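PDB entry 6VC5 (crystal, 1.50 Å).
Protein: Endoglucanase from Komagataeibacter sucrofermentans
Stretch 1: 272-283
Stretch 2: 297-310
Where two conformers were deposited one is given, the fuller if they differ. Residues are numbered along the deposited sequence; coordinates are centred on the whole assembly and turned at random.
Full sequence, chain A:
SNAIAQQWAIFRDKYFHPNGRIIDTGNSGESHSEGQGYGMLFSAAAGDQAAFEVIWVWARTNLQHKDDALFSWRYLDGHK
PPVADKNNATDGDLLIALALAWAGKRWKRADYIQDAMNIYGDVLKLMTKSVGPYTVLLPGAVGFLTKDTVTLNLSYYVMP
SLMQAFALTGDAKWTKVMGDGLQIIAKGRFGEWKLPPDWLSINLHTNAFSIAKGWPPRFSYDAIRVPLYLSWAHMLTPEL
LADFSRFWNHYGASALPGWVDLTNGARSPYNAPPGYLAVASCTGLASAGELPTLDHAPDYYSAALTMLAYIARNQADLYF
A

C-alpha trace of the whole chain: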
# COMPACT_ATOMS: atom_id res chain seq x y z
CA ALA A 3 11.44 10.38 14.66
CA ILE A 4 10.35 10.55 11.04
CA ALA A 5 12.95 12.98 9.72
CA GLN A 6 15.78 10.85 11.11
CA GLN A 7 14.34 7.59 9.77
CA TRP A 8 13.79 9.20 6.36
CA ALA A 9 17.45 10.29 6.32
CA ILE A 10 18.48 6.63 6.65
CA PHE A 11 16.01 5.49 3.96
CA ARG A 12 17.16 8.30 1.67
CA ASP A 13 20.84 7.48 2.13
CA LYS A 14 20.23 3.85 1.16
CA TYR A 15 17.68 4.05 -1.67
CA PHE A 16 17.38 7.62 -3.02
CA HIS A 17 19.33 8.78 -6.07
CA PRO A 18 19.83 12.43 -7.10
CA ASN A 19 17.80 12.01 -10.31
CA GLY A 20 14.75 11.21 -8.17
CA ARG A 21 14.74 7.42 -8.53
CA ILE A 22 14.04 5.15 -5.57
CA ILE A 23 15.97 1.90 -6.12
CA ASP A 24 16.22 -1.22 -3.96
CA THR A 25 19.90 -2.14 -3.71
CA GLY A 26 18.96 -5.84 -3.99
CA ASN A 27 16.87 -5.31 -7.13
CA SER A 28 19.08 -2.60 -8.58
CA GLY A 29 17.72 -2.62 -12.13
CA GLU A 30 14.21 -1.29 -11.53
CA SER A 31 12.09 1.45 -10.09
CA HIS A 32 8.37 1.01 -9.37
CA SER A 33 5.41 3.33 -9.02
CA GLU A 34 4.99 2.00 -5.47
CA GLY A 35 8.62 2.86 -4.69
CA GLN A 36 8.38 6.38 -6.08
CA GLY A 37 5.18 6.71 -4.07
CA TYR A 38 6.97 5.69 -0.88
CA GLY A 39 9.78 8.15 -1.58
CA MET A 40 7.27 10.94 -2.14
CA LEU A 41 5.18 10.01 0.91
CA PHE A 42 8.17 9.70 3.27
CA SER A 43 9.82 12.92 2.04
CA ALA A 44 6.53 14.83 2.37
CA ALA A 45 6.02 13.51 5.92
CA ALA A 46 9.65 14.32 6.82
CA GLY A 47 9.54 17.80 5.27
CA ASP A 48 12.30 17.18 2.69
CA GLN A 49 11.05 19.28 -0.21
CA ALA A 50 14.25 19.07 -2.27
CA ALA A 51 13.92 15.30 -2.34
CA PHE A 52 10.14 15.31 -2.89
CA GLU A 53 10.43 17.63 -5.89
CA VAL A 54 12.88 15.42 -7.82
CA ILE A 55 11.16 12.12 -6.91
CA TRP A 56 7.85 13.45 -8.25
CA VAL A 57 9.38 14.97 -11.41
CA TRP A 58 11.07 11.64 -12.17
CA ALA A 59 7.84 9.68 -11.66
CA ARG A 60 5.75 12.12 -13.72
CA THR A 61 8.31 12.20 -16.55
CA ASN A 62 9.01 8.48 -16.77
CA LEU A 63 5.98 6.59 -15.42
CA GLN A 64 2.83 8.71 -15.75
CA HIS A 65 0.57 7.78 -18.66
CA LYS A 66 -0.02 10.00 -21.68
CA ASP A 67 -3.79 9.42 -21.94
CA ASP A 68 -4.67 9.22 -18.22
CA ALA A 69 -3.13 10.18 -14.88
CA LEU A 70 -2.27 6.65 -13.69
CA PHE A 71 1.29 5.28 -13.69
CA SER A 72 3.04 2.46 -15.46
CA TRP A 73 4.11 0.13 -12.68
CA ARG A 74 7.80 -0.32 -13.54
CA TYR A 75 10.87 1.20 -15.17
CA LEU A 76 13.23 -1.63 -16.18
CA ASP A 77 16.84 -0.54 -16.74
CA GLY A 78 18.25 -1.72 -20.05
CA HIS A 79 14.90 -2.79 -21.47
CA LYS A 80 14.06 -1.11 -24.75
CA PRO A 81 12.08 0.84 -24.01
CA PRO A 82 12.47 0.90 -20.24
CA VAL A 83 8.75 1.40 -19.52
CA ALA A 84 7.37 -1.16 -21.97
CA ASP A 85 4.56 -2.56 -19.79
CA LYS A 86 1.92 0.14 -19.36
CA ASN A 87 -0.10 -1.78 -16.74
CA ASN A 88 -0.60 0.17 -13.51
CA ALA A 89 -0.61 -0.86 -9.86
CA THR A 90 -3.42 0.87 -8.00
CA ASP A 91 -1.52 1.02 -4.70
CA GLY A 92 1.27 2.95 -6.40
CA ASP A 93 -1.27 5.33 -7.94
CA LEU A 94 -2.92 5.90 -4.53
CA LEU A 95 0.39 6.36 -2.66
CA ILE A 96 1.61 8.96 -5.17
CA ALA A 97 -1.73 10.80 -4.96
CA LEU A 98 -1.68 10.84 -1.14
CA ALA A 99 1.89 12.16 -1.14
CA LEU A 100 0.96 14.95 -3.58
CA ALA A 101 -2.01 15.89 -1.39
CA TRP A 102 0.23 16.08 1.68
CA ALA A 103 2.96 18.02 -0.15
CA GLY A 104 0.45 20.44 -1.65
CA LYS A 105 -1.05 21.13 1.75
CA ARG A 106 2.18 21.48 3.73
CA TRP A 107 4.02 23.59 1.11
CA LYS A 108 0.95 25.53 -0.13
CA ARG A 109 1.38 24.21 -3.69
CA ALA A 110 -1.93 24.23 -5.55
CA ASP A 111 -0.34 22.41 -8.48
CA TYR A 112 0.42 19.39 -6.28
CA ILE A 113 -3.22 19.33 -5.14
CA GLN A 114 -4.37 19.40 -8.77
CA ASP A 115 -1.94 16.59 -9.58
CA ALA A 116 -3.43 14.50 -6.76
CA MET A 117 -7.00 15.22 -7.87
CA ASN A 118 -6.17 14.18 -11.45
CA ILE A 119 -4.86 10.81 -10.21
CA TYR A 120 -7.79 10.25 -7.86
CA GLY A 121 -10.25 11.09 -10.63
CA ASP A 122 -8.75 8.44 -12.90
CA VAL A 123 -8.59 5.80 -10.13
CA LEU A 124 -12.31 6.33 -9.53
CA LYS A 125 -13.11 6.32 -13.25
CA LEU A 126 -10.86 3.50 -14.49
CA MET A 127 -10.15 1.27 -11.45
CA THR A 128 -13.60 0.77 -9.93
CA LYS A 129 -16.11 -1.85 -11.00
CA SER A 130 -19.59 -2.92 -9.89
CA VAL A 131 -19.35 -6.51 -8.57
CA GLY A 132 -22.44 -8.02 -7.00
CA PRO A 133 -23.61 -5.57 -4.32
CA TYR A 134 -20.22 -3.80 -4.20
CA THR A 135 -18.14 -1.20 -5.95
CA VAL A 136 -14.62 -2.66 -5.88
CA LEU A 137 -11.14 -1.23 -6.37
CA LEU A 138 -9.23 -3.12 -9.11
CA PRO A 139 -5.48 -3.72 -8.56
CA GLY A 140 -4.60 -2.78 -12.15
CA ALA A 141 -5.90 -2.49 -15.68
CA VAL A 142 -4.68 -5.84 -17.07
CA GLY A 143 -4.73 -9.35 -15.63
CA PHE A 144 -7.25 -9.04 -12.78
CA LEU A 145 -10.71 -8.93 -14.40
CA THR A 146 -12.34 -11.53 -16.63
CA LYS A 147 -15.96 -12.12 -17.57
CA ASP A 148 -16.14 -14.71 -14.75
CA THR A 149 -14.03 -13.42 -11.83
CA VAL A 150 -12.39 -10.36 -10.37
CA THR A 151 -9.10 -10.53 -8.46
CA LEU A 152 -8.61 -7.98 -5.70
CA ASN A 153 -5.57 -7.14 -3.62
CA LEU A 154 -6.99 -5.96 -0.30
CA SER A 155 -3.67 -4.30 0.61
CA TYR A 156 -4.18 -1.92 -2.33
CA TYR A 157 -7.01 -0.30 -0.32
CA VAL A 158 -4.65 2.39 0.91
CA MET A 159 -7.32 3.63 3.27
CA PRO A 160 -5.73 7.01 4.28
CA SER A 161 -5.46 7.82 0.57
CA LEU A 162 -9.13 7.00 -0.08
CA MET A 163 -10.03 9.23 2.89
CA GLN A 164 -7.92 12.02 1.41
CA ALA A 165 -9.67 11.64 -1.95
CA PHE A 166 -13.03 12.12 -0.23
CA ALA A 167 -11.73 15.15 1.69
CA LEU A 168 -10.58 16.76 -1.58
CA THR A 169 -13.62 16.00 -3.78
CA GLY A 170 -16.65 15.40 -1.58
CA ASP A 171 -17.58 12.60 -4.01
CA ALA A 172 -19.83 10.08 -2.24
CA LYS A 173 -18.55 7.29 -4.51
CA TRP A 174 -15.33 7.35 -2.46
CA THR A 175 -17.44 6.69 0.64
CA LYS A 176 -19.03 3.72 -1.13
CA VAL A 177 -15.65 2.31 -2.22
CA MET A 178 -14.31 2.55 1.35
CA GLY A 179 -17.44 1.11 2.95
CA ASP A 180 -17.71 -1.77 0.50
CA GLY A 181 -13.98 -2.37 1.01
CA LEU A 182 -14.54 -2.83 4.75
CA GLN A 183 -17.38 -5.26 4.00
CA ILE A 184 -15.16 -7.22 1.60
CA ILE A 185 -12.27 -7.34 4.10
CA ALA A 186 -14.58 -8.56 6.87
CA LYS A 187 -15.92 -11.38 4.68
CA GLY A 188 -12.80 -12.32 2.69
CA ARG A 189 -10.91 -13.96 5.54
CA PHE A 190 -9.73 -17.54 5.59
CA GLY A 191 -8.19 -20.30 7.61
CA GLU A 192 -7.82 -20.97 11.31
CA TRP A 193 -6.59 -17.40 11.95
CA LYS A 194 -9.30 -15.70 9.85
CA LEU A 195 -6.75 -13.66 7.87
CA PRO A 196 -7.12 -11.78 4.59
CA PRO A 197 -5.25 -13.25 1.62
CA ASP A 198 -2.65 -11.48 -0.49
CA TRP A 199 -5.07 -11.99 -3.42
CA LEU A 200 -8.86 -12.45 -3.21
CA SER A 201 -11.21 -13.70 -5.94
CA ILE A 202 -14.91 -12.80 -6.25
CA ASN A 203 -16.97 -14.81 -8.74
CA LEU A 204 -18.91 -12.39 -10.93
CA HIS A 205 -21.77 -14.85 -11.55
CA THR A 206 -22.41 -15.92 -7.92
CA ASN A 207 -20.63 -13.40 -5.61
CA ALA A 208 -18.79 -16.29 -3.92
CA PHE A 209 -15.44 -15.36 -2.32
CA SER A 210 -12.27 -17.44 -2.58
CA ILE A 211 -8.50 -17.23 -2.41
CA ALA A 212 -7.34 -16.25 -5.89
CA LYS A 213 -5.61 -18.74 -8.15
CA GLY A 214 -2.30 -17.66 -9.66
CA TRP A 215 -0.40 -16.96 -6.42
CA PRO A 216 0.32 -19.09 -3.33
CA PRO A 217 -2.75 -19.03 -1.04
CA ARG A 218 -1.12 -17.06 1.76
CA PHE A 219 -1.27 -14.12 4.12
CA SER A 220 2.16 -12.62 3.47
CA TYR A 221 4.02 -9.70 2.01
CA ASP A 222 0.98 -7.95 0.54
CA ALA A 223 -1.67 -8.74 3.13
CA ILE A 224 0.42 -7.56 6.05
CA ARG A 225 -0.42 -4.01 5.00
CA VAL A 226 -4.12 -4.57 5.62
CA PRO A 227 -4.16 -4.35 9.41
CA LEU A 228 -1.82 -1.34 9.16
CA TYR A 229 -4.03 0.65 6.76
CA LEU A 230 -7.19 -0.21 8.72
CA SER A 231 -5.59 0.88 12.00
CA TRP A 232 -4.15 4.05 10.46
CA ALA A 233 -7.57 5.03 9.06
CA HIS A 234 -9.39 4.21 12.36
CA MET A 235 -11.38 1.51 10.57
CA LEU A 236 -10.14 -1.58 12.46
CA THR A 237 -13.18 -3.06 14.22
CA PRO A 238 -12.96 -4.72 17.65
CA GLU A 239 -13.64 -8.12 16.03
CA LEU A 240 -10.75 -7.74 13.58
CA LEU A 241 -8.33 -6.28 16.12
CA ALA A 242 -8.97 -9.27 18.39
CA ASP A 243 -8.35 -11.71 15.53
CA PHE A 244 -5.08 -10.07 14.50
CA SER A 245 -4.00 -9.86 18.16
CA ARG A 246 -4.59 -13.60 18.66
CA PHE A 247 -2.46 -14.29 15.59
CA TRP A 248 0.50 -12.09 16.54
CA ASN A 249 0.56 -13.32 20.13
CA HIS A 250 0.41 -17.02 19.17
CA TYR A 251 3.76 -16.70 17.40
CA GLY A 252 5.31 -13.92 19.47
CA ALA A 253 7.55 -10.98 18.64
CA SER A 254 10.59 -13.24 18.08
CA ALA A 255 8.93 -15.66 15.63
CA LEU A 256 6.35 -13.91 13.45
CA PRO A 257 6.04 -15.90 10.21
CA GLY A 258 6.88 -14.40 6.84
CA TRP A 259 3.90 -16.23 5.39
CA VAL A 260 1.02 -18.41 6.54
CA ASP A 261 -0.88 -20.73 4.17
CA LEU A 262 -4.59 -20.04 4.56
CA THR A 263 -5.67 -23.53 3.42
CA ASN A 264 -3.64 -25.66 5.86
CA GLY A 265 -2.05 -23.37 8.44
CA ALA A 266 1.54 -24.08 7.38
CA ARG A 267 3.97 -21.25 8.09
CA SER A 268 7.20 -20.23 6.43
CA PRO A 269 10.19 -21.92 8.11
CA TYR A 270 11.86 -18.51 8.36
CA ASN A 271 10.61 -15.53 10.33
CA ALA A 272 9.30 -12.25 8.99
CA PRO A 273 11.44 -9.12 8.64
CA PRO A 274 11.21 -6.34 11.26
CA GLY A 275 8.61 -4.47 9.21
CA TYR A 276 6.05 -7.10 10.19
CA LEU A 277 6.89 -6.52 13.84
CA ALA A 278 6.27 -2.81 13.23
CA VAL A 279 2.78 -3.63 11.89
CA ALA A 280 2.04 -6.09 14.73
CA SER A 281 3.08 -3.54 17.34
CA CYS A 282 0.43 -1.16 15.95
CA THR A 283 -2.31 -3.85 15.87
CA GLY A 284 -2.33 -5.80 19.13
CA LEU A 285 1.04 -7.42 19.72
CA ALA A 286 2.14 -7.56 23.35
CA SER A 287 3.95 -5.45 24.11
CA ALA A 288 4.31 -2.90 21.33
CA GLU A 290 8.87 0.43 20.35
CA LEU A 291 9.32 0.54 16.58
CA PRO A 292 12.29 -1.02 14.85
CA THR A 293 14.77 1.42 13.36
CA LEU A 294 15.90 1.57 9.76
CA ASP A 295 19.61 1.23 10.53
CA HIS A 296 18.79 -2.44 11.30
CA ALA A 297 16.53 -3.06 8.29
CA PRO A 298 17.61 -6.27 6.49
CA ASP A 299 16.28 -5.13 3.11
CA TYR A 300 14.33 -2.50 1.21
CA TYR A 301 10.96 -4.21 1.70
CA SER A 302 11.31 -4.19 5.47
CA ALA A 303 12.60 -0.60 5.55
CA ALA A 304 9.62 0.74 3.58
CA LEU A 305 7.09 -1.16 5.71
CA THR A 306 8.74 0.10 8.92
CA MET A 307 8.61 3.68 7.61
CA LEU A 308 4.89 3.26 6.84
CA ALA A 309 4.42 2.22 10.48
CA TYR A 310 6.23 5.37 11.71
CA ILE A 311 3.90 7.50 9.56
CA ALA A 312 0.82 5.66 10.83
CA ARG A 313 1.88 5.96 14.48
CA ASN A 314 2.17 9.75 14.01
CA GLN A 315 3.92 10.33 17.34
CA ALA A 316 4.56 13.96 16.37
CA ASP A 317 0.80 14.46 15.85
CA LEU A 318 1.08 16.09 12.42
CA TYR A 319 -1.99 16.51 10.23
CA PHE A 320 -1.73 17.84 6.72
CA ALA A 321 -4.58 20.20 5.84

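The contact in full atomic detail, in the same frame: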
# COMPACT_ATOMS: atom_id res chain seq x y z
N ALA A 272 9.55 -13.47 9.72
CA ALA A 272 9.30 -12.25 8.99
C ALA A 272 10.39 -11.22 9.26
O ALA A 272 11.10 -11.29 10.26
CB ALA A 272 7.98 -11.67 9.47
N PRO A 273 10.53 -10.24 8.37
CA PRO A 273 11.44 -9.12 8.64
C PRO A 273 10.87 -8.19 9.69
O PRO A 273 9.69 -8.29 10.06
CB PRO A 273 11.52 -8.41 7.28
CG PRO A 273 10.15 -8.65 6.70
CD PRO A 273 9.81 -10.07 7.09
N PRO A 274 11.68 -7.26 10.20
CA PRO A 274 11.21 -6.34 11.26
C PRO A 274 10.02 -5.49 10.87
O PRO A 274 9.28 -5.06 11.77
CB PRO A 274 12.44 -5.45 11.53
CG PRO A 274 13.60 -6.27 11.11
CD PRO A 274 13.14 -7.16 9.99
N GLY A 275 9.80 -5.22 9.58
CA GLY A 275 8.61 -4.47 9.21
C GLY A 275 7.31 -5.13 9.66
O GLY A 275 6.33 -4.44 9.97
N TYR A 276 7.27 -6.47 9.68
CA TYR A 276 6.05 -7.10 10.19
C TYR A 276 5.87 -6.83 11.67
O TYR A 276 4.75 -6.69 12.16
CB TYR A 276 6.09 -8.62 10.04
CG TYR A 276 5.78 -9.20 8.70
CD1 TYR A 276 6.23 -8.62 7.52
CD2 TYR A 276 5.07 -10.40 8.61
CE1 TYR A 276 5.96 -9.21 6.28
CE2 TYR A 276 4.81 -11.00 7.37
CZ TYR A 276 5.26 -10.41 6.22
OH TYR A 276 5.01 -10.99 4.99
N LEU A 277 6.97 -6.83 12.42
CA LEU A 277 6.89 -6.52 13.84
C LEU A 277 6.39 -5.10 14.04
O LEU A 277 5.63 -4.84 14.98
CB LEU A 277 8.27 -6.71 14.49
CG LEU A 277 8.43 -6.37 15.96
CD1 LEU A 277 7.55 -7.24 16.80
CD2 LEU A 277 9.89 -6.55 16.34
N ALA A 278 6.80 -4.17 13.17
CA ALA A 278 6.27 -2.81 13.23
C ALA A 278 4.75 -2.81 13.07
O ALA A 278 4.04 -2.16 13.84
CB ALA A 278 6.93 -1.95 12.16
N VAL A 279 4.23 -3.54 12.08
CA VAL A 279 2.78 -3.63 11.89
C VAL A 279 2.10 -4.27 13.11
O VAL A 279 1.08 -3.78 13.59
CB VAL A 279 2.47 -4.41 10.60
CG1 VAL A 279 0.97 -4.62 10.48
CG2 VAL A 279 3.00 -3.64 9.38
N ALA A 280 2.64 -5.39 13.59
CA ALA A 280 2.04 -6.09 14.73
C ALA A 280 2.00 -5.22 15.97
O ALA A 280 1.03 -5.24 16.72
CB ALA A 280 2.82 -7.37 15.03
N SER A 281 3.04 -4.41 16.18
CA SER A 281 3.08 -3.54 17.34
C SER A 281 1.98 -2.48 17.28
O SER A 281 1.56 -1.97 18.32
CB SER A 281 4.47 -2.89 17.42
OG SER A 281 5.49 -3.88 17.55
N CYS A 282 1.48 -2.15 16.07
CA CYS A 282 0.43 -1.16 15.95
C CYS A 282 -0.96 -1.80 16.05
O CYS A 282 -1.97 -1.08 16.12
CB CYS A 282 0.57 -0.46 14.61
SG CYS A 282 2.06 0.59 14.42
N THR A 283 -1.04 -3.14 16.02
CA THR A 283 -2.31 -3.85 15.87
C THR A 283 -2.42 -5.04 16.82
O THR A 283 -2.91 -6.11 16.46
CB THR A 283 -2.54 -4.29 14.42
OG1 THR A 283 -1.44 -5.10 13.99
CG2 THR A 283 -2.67 -3.08 13.49
N ALA A 297 17.40 -2.43 9.27
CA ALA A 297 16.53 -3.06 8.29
C ALA A 297 17.33 -4.05 7.44
O ALA A 297 18.40 -3.69 6.92
CB ALA A 297 15.90 -2.00 7.38
N PRO A 298 16.86 -5.29 7.29
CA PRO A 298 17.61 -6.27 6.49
C PRO A 298 17.50 -6.05 5.00
O PRO A 298 18.35 -6.56 4.25
CB PRO A 298 16.95 -7.60 6.86
CG PRO A 298 15.53 -7.21 7.22
CD PRO A 298 15.64 -5.86 7.88
N ASP A 299 16.48 -5.34 4.53
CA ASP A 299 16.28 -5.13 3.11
C ASP A 299 15.33 -3.96 2.88
O ASP A 299 14.72 -3.42 3.81
CB ASP A 299 15.81 -6.40 2.38
CG ASP A 299 14.47 -6.94 2.90
OD1 ASP A 299 13.72 -6.22 3.58
OD2 ASP A 299 14.15 -8.12 2.59
N TYR A 300 15.19 -3.60 1.60
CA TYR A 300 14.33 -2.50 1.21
C TYR A 300 12.87 -2.74 1.60
O TYR A 300 12.20 -1.82 2.08
CB TYR A 300 14.45 -2.31 -0.30
CG TYR A 300 13.41 -1.42 -0.90
CD1 TYR A 300 13.60 -0.05 -0.94
CD2 TYR A 300 12.22 -1.94 -1.40
CE1 TYR A 300 12.64 0.78 -1.47
CE2 TYR A 300 11.26 -1.11 -1.94
CZ TYR A 300 11.48 0.25 -1.97
OH TYR A 300 10.53 1.09 -2.51
N TYR A 301 12.36 -3.95 1.37
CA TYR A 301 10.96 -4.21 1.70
C TYR A 301 10.68 -3.89 3.16
O TYR A 301 9.69 -3.22 3.49
CB TYR A 301 10.63 -5.69 1.42
CG TYR A 301 9.26 -6.05 1.91
CD1 TYR A 301 8.14 -5.86 1.11
CD2 TYR A 301 9.07 -6.53 3.20
CE1 TYR A 301 6.87 -6.15 1.57
CE2 TYR A 301 7.81 -6.82 3.67
CZ TYR A 301 6.72 -6.64 2.85
OH TYR A 301 5.47 -6.93 3.33
N SER A 302 11.53 -4.38 4.05
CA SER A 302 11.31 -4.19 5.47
C SER A 302 11.44 -2.71 5.85
O SER A 302 10.66 -2.20 6.67
CB SER A 302 12.33 -5.02 6.26
OG SER A 302 12.04 -4.99 7.64
N ALA A 303 12.40 -2.01 5.25
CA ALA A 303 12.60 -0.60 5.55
C ALA A 303 11.37 0.23 5.17
O ALA A 303 10.92 1.09 5.94
CB ALA A 303 13.84 -0.08 4.83
N ALA A 304 10.80 -0.01 3.99
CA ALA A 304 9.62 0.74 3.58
C ALA A 304 8.42 0.45 4.47
O ALA A 304 7.69 1.37 4.85
CB ALA A 304 9.31 0.46 2.10
N LEU A 305 8.22 -0.82 4.84
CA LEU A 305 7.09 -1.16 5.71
C LEU A 305 7.25 -0.53 7.10
O LEU A 305 6.27 -0.04 7.68
CB LEU A 305 6.95 -2.68 5.79
CG LEU A 305 5.75 -3.22 6.58
CD1 LEU A 305 4.42 -2.74 6.03
CD2 LEU A 305 5.81 -4.74 6.56
N THR A 306 8.47 -0.54 7.63
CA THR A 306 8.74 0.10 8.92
C THR A 306 8.47 1.60 8.85
O THR A 306 7.83 2.16 9.74
CB THR A 306 10.18 -0.20 9.32
OG1 THR A 306 10.36 -1.62 9.44
CG2 THR A 306 10.52 0.46 10.68
N MET A 307 8.91 2.26 7.77
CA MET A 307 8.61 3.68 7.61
C MET A 307 7.11 3.95 7.58
O MET A 307 6.64 4.92 8.19
CB MET A 307 9.25 4.23 6.33
CG MET A 307 10.72 4.53 6.40
SD MET A 307 11.23 5.96 7.41
CE MET A 307 9.74 6.90 7.75
N LEU A 308 6.35 3.12 6.86
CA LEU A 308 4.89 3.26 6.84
C LEU A 308 4.32 3.19 8.26
O LEU A 308 3.40 3.94 8.61
CB LEU A 308 4.30 2.14 5.99
CG LEU A 308 4.14 2.18 4.47
CD1 LEU A 308 3.23 3.29 3.94
CD2 LEU A 308 5.52 2.20 3.78
N ALA A 309 4.88 2.31 9.10
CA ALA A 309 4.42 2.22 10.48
C ALA A 309 4.73 3.49 11.28
O ALA A 309 3.92 3.90 12.12
CB ALA A 309 5.04 1.00 11.15
N TYR A 310 5.91 4.10 11.07
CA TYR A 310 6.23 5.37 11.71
C TYR A 310 5.22 6.45 11.32
O TYR A 310 4.78 7.24 12.17
CB TYR A 310 7.63 5.84 11.32
CG TYR A 310 8.74 5.29 12.17
CD1 TYR A 310 9.12 5.93 13.35
CD2 TYR A 310 9.41 4.13 11.81
CE1 TYR A 310 10.13 5.41 14.15
CE2 TYR A 310 10.42 3.62 12.59
CZ TYR A 310 10.78 4.26 13.76
OH TYR A 310 11.79 3.72 14.54

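Two nearly parallel helices and the loop residues ahead of them pack closely through small residues, with one hydrogen bond across a mainly apolar seam; the stretches bury 501 Å², both sides summed. The helix axes cross at 20° and approach to 7.9 Å, and the backbones come nearest at Gly275 and Thr306, whose CA atoms lie 4.6 Å apart. Glycine suits this place because a CB would point toward the partner and sit 3.0 Å from Leu305 CB, a clash. Gly275 N donates to Ser302 OG at 3.0 Å, joining the N-terminal part of the first helix to the second. Thr306 turns its hydroxyl back on its own helix, OG1 donating to Ser302 O at 2.8 Å, so the polar group is satisfied while OG1 lies 3.4 Å from Gly275 CA.

One turn on, alanine meets alanine: Ala278 CB and Ala309 CB, both residues buried, touch at 3.6 Å, methyls short enough to keep the helices close. Leu305, the residue most covered here, fills the flank, its CD1 3.7 Å from Val279 CG2 and its CD2 4.0 Å from Tyr276 CD1.

At the N-terminal end, prolines close the seam. Pro274 CD lies 3.5 Å from Pro298 CD, and Pro273 CG meets the edge of the Tyr301 ring, 4.2 Å from CD2. Asp299 caps the second helix, OD1 accepting from Ser302 N at 2.9 Å.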